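PDB 5VJC: protein mini spindles from Drosophila melanogaster, which probably binds tubulin through TOG domains built of HEAT repeats and so promotes microtubule dynamics and formation of the mitotic spindle. Local coordinates for residues 87-90 against 91-95; 190-193 against 194-197. All coordinates share one frame; numbering follows the deposited sequence.

Overall arrangement
Both contacts are local, within single helices of an all-helical HEAT-repeat array of the TOG type, one in its N-terminal part and one further towards the C-terminus. Interaction 1 covers the start of helix 89-99, and interaction 2 lies within helix 185-202. Residues 87-95 precede 190-197 in the chain, with several helices between them. Their centres are 27 Å apart, on opposite sides of the centre of the chain, and their nearest atoms stay about 16 Å from each other. Each therefore has its own set of neighbouring helices: 13-22, 36-48 and 105-124 around interaction 1, and 150-166, 169-178 and 224-241 around interaction 2.

Interaction 1. Residues 87-90 against 91-95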
ATOM      1  N   CYS A  87      -4.989   7.509 -17.921  1.00 30.14           N
ATOM      2  CA  CYS A  87      -5.381   6.459 -18.860  1.00 29.96           C
ATOM      3  C   CYS A  87      -4.570   5.159 -18.697  1.00 29.42           C
ATOM      4  O   CYS A  87      -5.059   4.060 -19.007  1.00 26.90           O
ATOM      5  CB  CYS A  87      -5.251   6.978 -20.301  1.00 32.01           C
ATOM      6  SG  CYS A  87      -6.459   8.262 -20.710  1.00 37.91           S
ATOM      7  N   ASN A  88      -3.329   5.278 -18.230  1.00 26.06           N
ATOM      8  CA  ASN A  88      -2.488   4.104 -18.071  1.00 25.57           C
ATOM      9  C   ASN A  88      -2.135   3.825 -16.597  1.00 23.57           C
ATOM     10  O   ASN A  88      -1.239   3.044 -16.308  1.00 22.51           O
ATOM     11  CB  ASN A  88      -1.216   4.261 -18.905  1.00 25.77           C
ATOM     12  CG  ASN A  88      -1.501   4.300 -20.399  1.00 28.17           C
ATOM     13  OD1 ASN A  88      -1.501   3.268 -21.051  1.00 29.62           O
ATOM     14  ND2 ASN A  88      -1.749   5.493 -20.938  1.00 28.66           N
ATOM     15  N   LEU A  89      -2.873   4.440 -15.679  1.00 23.74           N
ATOM     16  CA  LEU A  89      -2.536   4.352 -14.255  1.00 24.44           C
ATOM     17  C   LEU A  89      -2.376   2.922 -13.752  1.00 23.56           C
ATOM     18  O   LEU A  89      -1.440   2.615 -13.004  1.00 22.05           O
ATOM     19  CB  LEU A  89      -3.611   5.057 -13.407  1.00 21.31           C
ATOM     20  CG  LEU A  89      -3.400   5.020 -11.884  1.00 19.77           C
ATOM     21  CD1 LEU A  89      -2.080   5.720 -11.459  1.00 19.25           C
ATOM     22  CD2 LEU A  89      -4.632   5.621 -11.141  1.00 15.13           C
ATOM     23  N   ASP A  90      -3.315   2.065 -14.143  1.00 23.26           N
ATOM     24  CA  ASP A  90      -3.335   0.681 -13.677  1.00 25.04           C
ATOM     25  C   ASP A  90      -2.054  -0.064 -14.087  1.00 24.47           C
ATOM     26  O   ASP A  90      -1.487  -0.832 -13.287  1.00 22.81           O
ATOM     27  CB  ASP A  90      -4.605  -0.040 -14.192  1.00 26.05           C
ATOM     28  CG  ASP A  90      -4.686  -0.101 -15.732  1.00 27.90           C
ATOM     29  OD1 ASP A  90      -4.518   0.949 -16.392  1.00 27.10           O
ATOM     30  OD2 ASP A  90      -4.918  -1.212 -16.276  1.00 25.28           O
ATOM     31  N   LEU A  91      -1.570   0.189 -15.306  1.00 20.42           N
ATOM     32  CA  LEU A  91      -0.331  -0.424 -15.790  1.00 19.15           C
ATOM     33  C   LEU A  91       0.878   0.089 -15.004  1.00 21.33           C
ATOM     34  O   LEU A  91       1.786  -0.671 -14.669  1.00 21.73           O
ATOM     35  CB  LEU A  91      -0.118  -0.127 -17.286  1.00 22.21           C
ATOM     36  CG  LEU A  91      -1.280  -0.573 -18.189  1.00 25.91           C
ATOM     37  CD1 LEU A  91      -1.091  -0.076 -19.640  1.00 24.24           C
ATOM     38  CD2 LEU A  91      -1.340  -2.084 -18.133  1.00 27.25           C
ATOM     39  N   ILE A  92       0.894   1.387 -14.745  1.00 21.47           N
ATOM     40  CA  ILE A  92       2.029   1.989 -14.037  1.00 24.33           C
ATOM     41  C   ILE A  92       2.071   1.530 -12.575  1.00 23.00           C
ATOM     42  O   ILE A  92       3.155   1.242 -12.051  1.00 23.02           O
ATOM     43  CB  ILE A  92       1.989   3.525 -14.092  1.00 22.71           C
ATOM     44  CG1 ILE A  92       2.136   4.015 -15.542  1.00 24.17           C
ATOM     45  CG2 ILE A  92       3.096   4.124 -13.243  1.00 27.42           C
ATOM     46  CD1 ILE A  92       3.326   3.426 -16.261  1.00 29.55           C
ATOM     47  N   LEU A  93       0.902   1.452 -11.929  1.00 21.70           N
ATOM     48  CA  LEU A  93       0.834   0.942 -10.562  1.00 21.35           C
ATOM     49  C   LEU A  93       1.331  -0.502 -10.528  1.00 22.28           C
ATOM     50  O   LEU A  93       2.129  -0.858  -9.652  1.00 20.99           O
ATOM     51  CB  LEU A  93      -0.590   1.046  -9.976  1.00 18.48           C
ATOM     52  CG  LEU A  93      -1.118   2.475  -9.742  1.00 20.25           C
ATOM     53  CD1 LEU A  93      -2.555   2.471  -9.247  1.00 20.68           C
ATOM     54  CD2 LEU A  93      -0.199   3.280  -8.753  1.00 17.80           C
ATOM     55  N   LYS A  94       0.881  -1.322 -11.485  1.00 23.23           N
ATOM     56  CA  LYS A  94       1.337  -2.716 -11.576  1.00 25.43           C
ATOM     57  C   LYS A  94       2.841  -2.815 -11.741  1.00 24.34           C
ATOM     58  O   LYS A  94       3.482  -3.671 -11.118  1.00 23.03           O
ATOM     59  CB  LYS A  94       0.666  -3.456 -12.734  1.00 23.26           C
ATOM     60  CG  LYS A  94      -0.778  -3.859 -12.471  1.00 29.19           C
ATOM     61  CD  LYS A  94      -1.427  -4.502 -13.710  1.00 28.22           C
ATOM     62  CE  LYS A  94      -2.833  -4.988 -13.366  1.00 34.55           C
ATOM     63  NZ  LYS A  94      -3.499  -5.659 -14.525  1.00 40.67           N
ATOM     64  N   TRP A  95       3.407  -1.964 -12.588  1.00 21.16           N
ATOM     65  CA  TRP A  95       4.851  -2.027 -12.835  1.00 23.04           C
ATOM     66  C   TRP A  95       5.616  -1.692 -11.541  1.00 21.60           C
ATOM     67  O   TRP A  95       6.644  -2.287 -11.249  1.00 24.45           O
ATOM     68  CB  TRP A  95       5.281  -1.071 -13.956  1.00 22.18           C
ATOM     69  CG  TRP A  95       6.774  -1.096 -14.190  1.00 24.24           C
ATOM     70  CD1 TRP A  95       7.495  -2.094 -14.791  1.00 27.60           C
ATOM     71  CD2 TRP A  95       7.728  -0.093 -13.803  1.00 29.66           C
ATOM     72  NE1 TRP A  95       8.837  -1.769 -14.801  1.00 24.00           N
ATOM     73  CE2 TRP A  95       9.003  -0.546 -14.211  1.00 26.96           C
ATOM     74  CE3 TRP A  95       7.627   1.152 -13.167  1.00 25.13           C
ATOM     75  CZ2 TRP A  95      10.162   0.191 -13.987  1.00 32.09           C
ATOM     76  CZ3 TRP A  95       8.789   1.885 -12.943  1.00 27.83           C
ATOM     77  CH2 TRP A  95      10.034   1.404 -13.352  1.00 30.18           C
TER
HETATM   78  O   HOH W   1      -5.523  -3.398 -14.914  1.00 36.37           O
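Leu89 and Leu93, one turn apart on helix 89-99 of this HEAT-repeat TOG domain, form the tightly packed side of the contact. The branch carbon CG of Leu89 lies 3.8 Å from CD1 of Leu93, the two side chains meeting at a slant. Leu89 reaches its partner because CG stands opposite the backbone N (chi1 179°), which sends the isobutyl group along the helix flank, where Val118 and Leu122 of helix 105-124 also press on it. The backbone beneath is regular: N of Leu93 donates to O of Leu89 over 2.8 Å with a nearly straight N-H approach of 167°. At the N-cap, O of Asn88 receives N of Ile92 at 3.1 Å and, weakly, N of Leu91. The side chain of Asn88 does not cap the helix; its ND2 instead serves the carbonyls of Ala84 and Cys9, while OD1 lies 3.7 Å from Leu91 CD1.

The other flank is polar and more loosely joined. Asp90 and Lys94 are also a turn apart, yet OD2 of Asp90 and NZ of Lys94 remain 5.0 Å from each other, and a water fills the step between them. With chi1 at 61°, the Asp90 carboxylate sits between its own N and carbonyl carbon, folded back beside Leu91, and OD1 is taken by a salt bridge from Arg17 of helix 13-22. Shortening Asp90 to an alanine would probably leave Arg17 without this acidic mate and the water without one of its acceptors. Lys94 stays extended beyond CG, its chain starting over the Asp90 carbonyl before running out to the bridge. That water donates to OD2 of Asp90 at 2.6 Å and accepts from NZ of Lys94 at 3.1 Å.

Interaction 2. Residues 190-193 against 194-197; sequences ECLD and ELTF
Asp193 and Thr196 are joined through a single water on one flank of helix 185-202, an alpha-helix of the HEAT-repeat TOG array. The water donates to OD1 of Asp193 at 2.8 Å and accepts from OG1 of Thr196 at 2.7 Å. Thr196 offers that hydroxyl because OG1 stands opposite its own carbonyl carbon (chi1 -54°), turned back along the helix; this also brings OG1 to 3.1 Å from O of Leu192. Asp193 has CG beside its own backbone N, and its OD1 meets Thr196 through the water.

Leu192 and Leu195 meet more loosely, CD2 of the first lying 4.3 Å from CD1 of the second. Leu195 instead rests CG on the carbonyl of Cys191, 3.3 Å from its O, while its own N donates to that same oxygen. Glu194 swings away from its backbone N (chi1 -162°) and kinks at its second torsion (63°), and its OE1 forms a salt bridge with Arg161, which also makes a cation-pi contact with Phe197.

Around this turn, Glu194 faces helix 150-166, Cys191 and Leu195 pack on helix 169-178, and Leu192, Asp193 and Thr196 touch helix 224-241.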
ATOM      1  N   GLU A 190       5.060  -1.517  12.276  1.00 24.40           N
ATOM      2  CA  GLU A 190       4.691  -0.354  11.470  1.00 27.96           C
ATOM      3  C   GLU A 190       3.219  -0.397  11.073  1.00 24.44           C
ATOM      4  O   GLU A 190       2.550   0.642  11.024  1.00 25.46           O
ATOM      5  CB  GLU A 190       5.585  -0.254  10.221  1.00 24.44           C
ATOM      6  CG  GLU A 190       7.054   0.088  10.532  1.00 28.92           C
ATOM      7  CD  GLU A 190       7.229   1.498  11.120  1.00 30.84           C
ATOM      8  OE1 GLU A 190       6.259   2.283  11.082  1.00 29.62           O
ATOM      9  OE2 GLU A 190       8.333   1.812  11.612  1.00 34.42           O
ATOM     10  N   CYS A 191       2.692  -1.596  10.830  1.00 23.68           N
ATOM     11  CA  CYS A 191       1.270  -1.717  10.539  1.00 23.29           C
ATOM     12  C   CYS A 191       0.452  -1.343  11.768  1.00 25.92           C
ATOM     13  O   CYS A 191      -0.548  -0.639  11.651  1.00 20.64           O
ATOM     14  CB  CYS A 191       0.915  -3.126  10.043  1.00 24.10           C
ATOM     15  SG  CYS A 191       1.424  -3.417   8.314  1.00 26.55           S
ATOM     16  N   LEU A 192       0.883  -1.776  12.952  1.00 25.10           N
ATOM     17  CA  LEU A 192       0.184  -1.358  14.176  1.00 22.11           C
ATOM     18  C   LEU A 192       0.146   0.173  14.357  1.00 25.40           C
ATOM     19  O   LEU A 192      -0.919   0.731  14.630  1.00 25.42           O
ATOM     20  CB  LEU A 192       0.820  -2.012  15.402  1.00 24.68           C
ATOM     21  CG  LEU A 192       0.470  -3.493  15.578  1.00 27.14           C
ATOM     22  CD1 LEU A 192       1.497  -4.206  16.497  1.00 27.51           C
ATOM     23  CD2 LEU A 192      -0.966  -3.657  16.085  1.00 27.68           C
ATOM     24  N   ASP A 193       1.288   0.843  14.188  1.00 21.97           N
ATOM     25  CA  ASP A 193       1.346   2.311  14.216  1.00 24.05           C
ATOM     26  C   ASP A 193       0.418   2.946  13.156  1.00 23.97           C
ATOM     27  O   ASP A 193      -0.201   3.984  13.395  1.00 24.68           O
ATOM     28  CB  ASP A 193       2.791   2.813  13.998  1.00 24.40           C
ATOM     29  CG  ASP A 193       3.714   2.533  15.194  1.00 29.52           C
ATOM     30  OD1 ASP A 193       3.223   2.122  16.264  1.00 30.48           O
ATOM     31  OD2 ASP A 193       4.941   2.728  15.054  1.00 29.58           O
ATOM     32  N   GLU A 194       0.323   2.333  11.983  1.00 21.61           N
ATOM     33  CA  GLU A 194      -0.565   2.860  10.956  1.00 21.37           C
ATOM     34  C   GLU A 194      -2.025   2.686  11.369  1.00 24.10           C
ATOM     35  O   GLU A 194      -2.847   3.584  11.165  1.00 23.47           O
ATOM     36  CB  GLU A 194      -0.285   2.188   9.602  1.00 26.88           C
ATOM     37  CG  GLU A 194      -0.846   2.987   8.413  1.00 27.66           C
ATOM     38  CD  GLU A 194      -0.209   4.373   8.264  1.00 27.00           C
ATOM     39  OE1 GLU A 194       0.847   4.648   8.889  1.00 27.09           O
ATOM     40  OE2 GLU A 194      -0.739   5.183   7.485  1.00 24.63           O
ATOM     41  N   LEU A 195      -2.355   1.548  11.977  1.00 23.94           N
ATOM     42  CA  LEU A 195      -3.710   1.354  12.469  1.00 23.09           C
ATOM     43  C   LEU A 195      -4.069   2.455  13.473  1.00 28.48           C
ATOM     44  O   LEU A 195      -5.181   2.988  13.452  1.00 26.62           O
ATOM     45  CB  LEU A 195      -3.876  -0.032  13.097  1.00 27.76           C
ATOM     46  CG  LEU A 195      -3.765  -1.207  12.098  1.00 26.64           C
ATOM     47  CD1 LEU A 195      -3.551  -2.556  12.796  1.00 26.59           C
ATOM     48  CD2 LEU A 195      -4.988  -1.268  11.146  1.00 24.70           C
ATOM     49  N   THR A 196      -3.113   2.808  14.322  1.00 27.25           N
ATOM     50  CA  THR A 196      -3.314   3.861  15.318  1.00 26.62           C
ATOM     51  C   THR A 196      -3.597   5.193  14.618  1.00 28.56           C
ATOM     52  O   THR A 196      -4.521   5.922  14.999  1.00 28.32           O
ATOM     53  CB  THR A 196      -2.089   4.005  16.247  1.00 26.11           C
ATOM     54  OG1 THR A 196      -1.777   2.739  16.839  1.00 28.62           O
ATOM     55  CG2 THR A 196      -2.341   5.050  17.359  1.00 29.73           C
ATOM     56  N   PHE A 197      -2.811   5.503  13.585  1.00 24.39           N
ATOM     57  CA  PHE A 197      -3.036   6.730  12.829  1.00 31.41           C
ATOM     58  C   PHE A 197      -4.438   6.739  12.209  1.00 28.78           C
ATOM     59  O   PHE A 197      -5.173   7.731  12.296  1.00 28.76           O
ATOM     60  CB  PHE A 197      -1.966   6.912  11.743  1.00 23.45           C
ATOM     61  CG  PHE A 197      -2.328   7.952  10.710  1.00 29.82           C
ATOM     62  CD1 PHE A 197      -2.079   9.299  10.946  1.00 35.63           C
ATOM     63  CD2 PHE A 197      -2.934   7.585   9.520  1.00 28.53           C
ATOM     64  CE1 PHE A 197      -2.426  10.253   9.997  1.00 35.37           C
ATOM     65  CE2 PHE A 197      -3.278   8.535   8.572  1.00 31.98           C
ATOM     66  CZ  PHE A 197      -3.013   9.868   8.813  1.00 33.54           C
TER
HETATM   67  O   HOH W   2       0.767   2.167  17.586  1.00 29.29           O